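Local atomic coordinates of GlcNAc-alpha-1,4-Gal-releasing endo-beta-galactosidase (Clostridium perfringens, PDB entry 1UPS), a protein that probably hydrolyses internal beta-galactosidic bonds as a calcium-binding family 16 endo-beta-galactosidase, releasing GlcNAc-alpha-1,4-Gal from glycans. Residues Tyr304-Glu307 with Asn308-Lys311. Sequence-based numbering, arbitrary orientation.
Sequences YIEE and NNDK
With CG anti to the backbone N in both (chi1 -165°), Glu306 and Asn309, which leave the same side of a tight turn, bring their polar ends together. Glutamate suits its place because its extended chain is long enough to reach across the turn and offers a carboxylate oxygen to the amide N-H: Asn309 ND2 donates to Glu306 OE2 over 2.9 Å. The bond is nearly straight (163°); OE2 lies almost in the amide plane, and the N-H meets it close to the C-O axis, with carboxylate and amide planes 34° apart. Further in, the CB atoms of the pair pack 3.9 Å apart.

The backbone beneath is a type II beta turn from Glu306 to Asn309, closed by a weak bond from Asn309 N to Glu306 O. Asn308 takes the third position with positive phi, a conformation asparagine tolerates better than most residues. Water 2 reinforces this closure by donating to Glu306 O and Asn309 O, while water 1 joins Glu306 N to Lys311 O. The short amide of Asn309 suits a double role: its OD1 accepts from Lys311 N at 3.0 Å, forming an Asx turn, which helps fix the amide's rotation.

His358 NE2 bonds to Asn309 O, and Lys311 makes a cation-pi contact with Tyr355. The turn lies at the surface, in the loop between strands 302-304 and 313-315, which Tyr304 and Ser313 link by backbone hydrogen bonding.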
ATOM      1  N   TYR A 304     -19.679  11.154  20.481  1.00 12.42           N
ATOM      2  CA  TYR A 304     -20.415  10.278  21.378  1.00 13.12           C
ATOM      3  C   TYR A 304     -21.896  10.238  21.025  1.00 13.85           C
ATOM      4  O   TYR A 304     -22.394  11.104  20.307  1.00 13.42           O
ATOM      5  CB  TYR A 304     -20.206  10.692  22.850  1.00 13.12           C
ATOM      6  CG  TYR A 304     -20.854  12.010  23.244  1.00 14.01           C
ATOM      7  CD1 TYR A 304     -22.096  12.031  23.890  1.00 14.14           C
ATOM      8  CD2 TYR A 304     -20.213  13.232  23.002  1.00 15.26           C
ATOM      9  CE1 TYR A 304     -22.688  13.235  24.276  1.00 15.19           C
ATOM     10  CE2 TYR A 304     -20.805  14.451  23.395  1.00 15.29           C
ATOM     11  CZ  TYR A 304     -22.038  14.438  24.020  1.00 15.61           C
ATOM     12  OH  TYR A 304     -22.639  15.623  24.404  1.00 16.23           O
ATOM     13  N   ILE A 305     -22.592   9.215  21.524  1.00 14.77           N
ATOM     14  CA  ILE A 305     -24.038   9.104  21.337  1.00 15.91           C
ATOM     15  C   ILE A 305     -24.723   9.314  22.671  1.00 17.25           C
ATOM     16  O   ILE A 305     -24.435   8.606  23.643  1.00 16.76           O
ATOM     17  CB  ILE A 305     -24.422   7.737  20.742  1.00 16.01           C
ATOM     18  CG1 ILE A 305     -23.919   7.628  19.301  1.00 16.58           C
ATOM     19  CG2 ILE A 305     -25.945   7.538  20.759  1.00 16.83           C
ATOM     20  CD1 ILE A 305     -24.202   6.274  18.659  1.00 17.52           C
ATOM     21  N   GLU A 306     -25.606  10.309  22.694  1.00 18.80           N
ATOM     22  CA  GLU A 306     -26.417  10.674  23.852  1.00 21.29           C
ATOM     23  C   GLU A 306     -27.732   9.887  23.813  1.00 21.74           C
ATOM     24  O   GLU A 306     -28.277   9.635  22.744  1.00 21.51           O
ATOM     25  CB  GLU A 306     -26.702  12.180  23.772  1.00 21.49           C
ATOM     26  CG  GLU A 306     -27.221  12.827  25.043  1.00 25.98           C
ATOM     27  CD  GLU A 306     -27.481  14.318  24.882  1.00 29.67           C
ATOM     28  OE1 GLU A 306     -27.367  15.056  25.891  1.00 32.51           O
ATOM     29  OE2 GLU A 306     -27.817  14.761  23.759  1.00 31.09           O
ATOM     30  N   GLU A 307     -28.242   9.499  24.982  1.00 23.01           N
ATOM     31  CA  GLU A 307     -29.521   8.804  25.057  1.00 24.18           C
ATOM     32  C   GLU A 307     -30.638   9.699  24.535  1.00 24.06           C
ATOM     33  O   GLU A 307     -30.625  10.916  24.763  1.00 24.22           O
ATOM     34  CB  GLU A 307     -29.816   8.386  26.505  1.00 24.75           C
ATOM     35  CG  GLU A 307     -29.542   6.922  26.789  1.00 27.99           C
ATOM     36  CD  GLU A 307     -29.804   6.560  28.240  1.00 32.16           C
ATOM     37  OE1 GLU A 307     -30.994   6.378  28.608  1.00 33.23           O
ATOM     38  OE2 GLU A 307     -28.817   6.456  29.007  1.00 34.39           O
ATOM     39  N   ASN A 308     -31.593   9.087  23.834  1.00 24.41           N
ATOM     40  CA  ASN A 308     -32.734   9.787  23.223  1.00 24.35           C
ATOM     41  C   ASN A 308     -32.371  10.952  22.301  1.00 23.75           C
ATOM     42  O   ASN A 308     -33.039  11.994  22.291  1.00 23.94           O
ATOM     43  CB  ASN A 308     -33.757  10.206  24.283  1.00 25.34           C
ATOM     44  CG  ASN A 308     -34.509   9.030  24.841  1.00 27.20           C
ATOM     45  OD1 ASN A 308     -35.257   8.357  24.123  1.00 30.97           O
ATOM     46  ND2 ASN A 308     -34.309   8.757  26.127  1.00 30.84           N
ATOM     47  N   ASN A 309     -31.297  10.758  21.537  1.00 22.09           N
ATOM     48  CA  ASN A 309     -30.831  11.725  20.558  1.00 21.16           C
ATOM     49  C   ASN A 309     -30.569  10.969  19.260  1.00 20.48           C
ATOM     50  O   ASN A 309     -29.723  10.076  19.226  1.00 19.66           O
ATOM     51  CB  ASN A 309     -29.545  12.408  21.051  1.00 20.81           C
ATOM     52  CG  ASN A 309     -29.198  13.662  20.258  1.00 21.47           C
ATOM     53  OD1 ASN A 309     -29.539  13.782  19.080  1.00 21.58           O
ATOM     54  ND2 ASN A 309     -28.507  14.609  20.909  1.00 21.61           N
ATOM     55  N   ASP A 310     -31.312  11.305  18.205  1.00 19.89           N
ATOM     56  CA  ASP A 310     -31.137  10.619  16.923  1.00 20.08           C
ATOM     57  C   ASP A 310     -29.939  11.123  16.107  1.00 18.59           C
ATOM     58  O   ASP A 310     -29.658  10.597  15.034  1.00 18.19           O
ATOM     59  CB  ASP A 310     -32.429  10.622  16.091  1.00 21.01           C
ATOM     60  CG  ASP A 310     -32.880  12.014  15.683  1.00 24.63           C
ATOM     61  OD1 ASP A 310     -33.954  12.108  15.025  1.00 29.29           O
ATOM     62  OD2 ASP A 310     -32.258  13.068  15.960  1.00 28.19           O
ATOM     63  N   LYS A 311     -29.236  12.131  16.623  1.00 17.57           N
ATOM     64  CA  LYS A 311     -27.990  12.593  15.997  1.00 16.69           C
ATOM     65  C   LYS A 311     -26.794  12.006  16.741  1.00 15.45           C
ATOM     66  O   LYS A 311     -26.952  11.469  17.846  1.00 15.83           O
ATOM     67  CB  LYS A 311     -27.916  14.125  16.029  1.00 16.95           C
ATOM     68  CG  LYS A 311     -29.123  14.791  15.379  1.00 19.91           C
ATOM     69  CD  LYS A 311     -28.747  15.653  14.185  1.00 22.53           C
ATOM     70  CE  LYS A 311     -29.974  16.068  13.386  1.00 22.96           C
ATOM     71  NZ  LYS A 311     -31.072  16.569  14.259  1.00 25.68           N
TER
HETATM   72  O   HOH W   1     -26.039  11.874  20.391  1.00 20.58           O
HETATM   73  O   HOH W   2     -29.614   7.562  21.263  1.00 31.26           O